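Local coordinates for hemolysin-related protein (Vibrio cholerae serotype O1, PDB 5V6F) that binds mannotriose through its second beta-prism lectin domain and, as a biofilm protein, probably targets mammalian glycans, at residues A[87-90]-A[91-95]. Sequence-based numbering, arbitrary orientation.
Sequences FTMK and DGSSV
Met-89 sets its CB above the carboxylate plane of Asp-91, 3.4 Å from OD1, and runs its CG alongside the Ser-93 hydroxyl, 3.7 Å from OG. That same OD1 is gripped twice. Ser-93 OG donates to the syn lone pair of Asp-91 OD1 at 2.7 Å, whereas Ser-93 N, 2.8 Å from Asp-91 OD1, approaches from the other side of the plane to Met-89 CB and completes an Asx turn. Asp-91 CG sits between its own backbone N and carbonyl carbon (chi1 65°), which carries OD1 to the N-H and hydroxyl of Ser-93; the two bonds then fix its rotation. Gly-92 N reaches Met-89 O to close a type I turn, and Met-89 N meets Ser-93 O almost head-on at 2.8 Å: a 3:5 hairpin with a G1 bulge. Gly-92 is the bulge residue; its positive phi, 99°, would press a CB against the preceding carbonyl oxygen, so glycine suits the place. The hairpin joins strands 80-89 and 94-98, at the edge of one of the three antiparallel sheets of the beta-prism lectin fold. Phe-87 and Val-95 form a hydrogen-bonded pair there, and Phe-87 CB touches Val-95 CG1 at 3.9 Å. With CG anti to its carbonyl carbon (chi1 -58°), the Phe-87 ring turns inward to Leu-27 and Val-68, while Ile-60, from strand 55-61 of a neighbouring sheet, meets Phe-87, Met-89 and Val-95, of which Phe-87 is buried. Thr-88 and Ser-94 make the non-hydrogen-bonded pair on the other face, where Thr-88 OG1 lies 3.8 Å from Ser-94 CB, a van der Waals contact; short hydroxyl residues suit a face turned largely to solvent.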
ATOM      1  N   PHE A  87      -1.638  -8.468   3.574  1.00  5.39           N
ATOM      2  CA  PHE A  87      -0.430  -9.090   3.049  1.00  6.04           C
ATOM      3  C   PHE A  87      -0.367 -10.531   3.543  1.00  2.52           C
ATOM      4  O   PHE A  87      -0.342 -10.768   4.753  1.00  5.60           O
ATOM      5  CB  PHE A  87       0.819  -8.331   3.501  1.00  4.94           C
ATOM      6  CG  PHE A  87       0.848  -6.878   3.099  1.00  4.66           C
ATOM      7  CD1 PHE A  87       0.284  -5.908   3.909  1.00  4.48           C
ATOM      8  CD2 PHE A  87       1.486  -6.478   1.937  1.00  5.38           C
ATOM      9  CE1 PHE A  87       0.333  -4.568   3.552  1.00  6.33           C
ATOM     10  CE2 PHE A  87       1.535  -5.138   1.571  1.00  5.78           C
ATOM     11  CZ  PHE A  87       0.964  -4.186   2.382  1.00  6.79           C
ATOM     12  N   THR A  88      -0.345 -11.486   2.614  1.00  3.17           N
ATOM     13  CA  THR A  88      -0.150 -12.894   2.939  1.00  2.63           C
ATOM     14  C   THR A  88       1.272 -13.288   2.563  1.00  5.00           C
ATOM     15  O   THR A  88       1.713 -13.041   1.435  1.00  4.78           O
ATOM     16  CB  THR A  88      -1.165 -13.785   2.214  1.00  5.09           C
ATOM     17  OG1 THR A  88      -2.493 -13.435   2.622  1.00  6.06           O
ATOM     18  CG2 THR A  88      -0.934 -15.253   2.542  1.00  7.63           C
ATOM     19  N   MET A  89       1.984 -13.893   3.511  1.00  4.73           N
ATOM     20  CA  MET A  89       3.397 -14.210   3.349  1.00  4.34           C
ATOM     21  C   MET A  89       3.576 -15.684   2.983  1.00  5.50           C
ATOM     22  O   MET A  89       2.661 -16.500   3.114  1.00  5.51           O
ATOM     23  CB  MET A  89       4.162 -13.878   4.636  1.00  4.42           C
ATOM     24  CG  MET A  89       3.722 -12.586   5.311  1.00 10.92           C
ATOM     25  SD  MET A  89       3.818 -11.146   4.230  1.00  7.99           S
ATOM     26  CE  MET A  89       5.597 -10.941   4.108  1.00 11.54           C
ATOM     27  N   LYS A  90       4.781 -16.026   2.516  1.00  5.97           N
ATOM     28  CA  LYS A  90       5.032 -17.397   2.087  1.00  6.46           C
ATOM     29  C   LYS A  90       5.004 -18.378   3.249  1.00  7.61           C
ATOM     30  O   LYS A  90       4.867 -19.582   3.017  1.00  7.37           O
ATOM     31  CB  LYS A  90       6.377 -17.519   1.362  1.00  8.29           C
ATOM     32  CG  LYS A  90       6.543 -16.630   0.145  1.00  8.19           C
ATOM     33  CD  LYS A  90       7.982 -16.612  -0.378  1.00 12.03           C
ATOM     34  CE  LYS A  90       8.100 -15.774  -1.647  1.00 26.10           C
ATOM     35  NZ  LYS A  90       9.386 -16.023  -2.360  1.00 45.76           N
ATOM     36  N   ASP A  91       5.138 -17.907   4.484  1.00  3.98           N
ATOM     37  CA  ASP A  91       5.003 -18.807   5.620  1.00  4.49           C
ATOM     38  C   ASP A  91       3.545 -19.118   5.939  1.00  7.01           C
ATOM     39  O   ASP A  91       3.282 -19.958   6.805  1.00  6.58           O
ATOM     40  CB  ASP A  91       5.720 -18.236   6.854  1.00  5.12           C
ATOM     41  CG  ASP A  91       5.095 -16.950   7.377  1.00  7.09           C
ATOM     42  OD1 ASP A  91       4.074 -16.488   6.826  1.00  6.67           O
ATOM     43  OD2 ASP A  91       5.639 -16.396   8.358  1.00  8.72           O
ATOM     44  N   GLY A  92       2.599 -18.494   5.233  1.00  4.61           N
ATOM     45  CA  GLY A  92       1.187 -18.726   5.442  1.00  8.95           C
ATOM     46  C   GLY A  92       0.501 -17.687   6.300  1.00  6.89           C
ATOM     47  O   GLY A  92      -0.737 -17.675   6.360  1.00  6.58           O
ATOM     48  N   SER A  93       1.258 -16.817   6.956  1.00  4.93           N
ATOM     49  CA  SER A  93       0.673 -15.812   7.827  1.00  4.08           C
ATOM     50  C   SER A  93       0.181 -14.624   7.011  1.00  6.70           C
ATOM     51  O   SER A  93       0.531 -14.449   5.839  1.00  7.55           O
ATOM     52  CB  SER A  93       1.693 -15.346   8.865  1.00  9.57           C
ATOM     53  OG  SER A  93       2.741 -14.620   8.248  1.00 13.78           O
ATOM     54  N   SER A  94      -0.644 -13.798   7.645  1.00  7.35           N
ATOM     55  CA  SER A  94      -1.133 -12.594   7.002  1.00  6.56           C
ATOM     56  C   SER A  94      -1.219 -11.471   8.025  1.00  7.16           C
ATOM     57  O   SER A  94      -1.347 -11.707   9.229  1.00  9.27           O
ATOM     58  CB  SER A  94      -2.500 -12.814   6.336  1.00  9.15           C
ATOM     59  OG  SER A  94      -3.514 -13.021   7.299  1.00 12.84           O
ATOM     60  N   VAL A  95      -1.121 -10.247   7.525  1.00  9.18           N
ATOM     61  CA  VAL A  95      -1.314  -9.044   8.321  1.00  7.24           C
ATOM     62  C   VAL A  95      -2.210  -8.108   7.526  1.00  6.54           C
ATOM     63  O   VAL A  95      -2.064  -7.982   6.305  1.00  6.59           O
ATOM     64  CB  VAL A  95       0.031  -8.367   8.674  1.00 15.30           C
ATOM     65  CG1 VAL A  95       0.908  -8.240   7.447  1.00 12.58           C
ATOM     66  CG2 VAL A  95      -0.189  -6.991   9.315  1.00 21.90           C
TER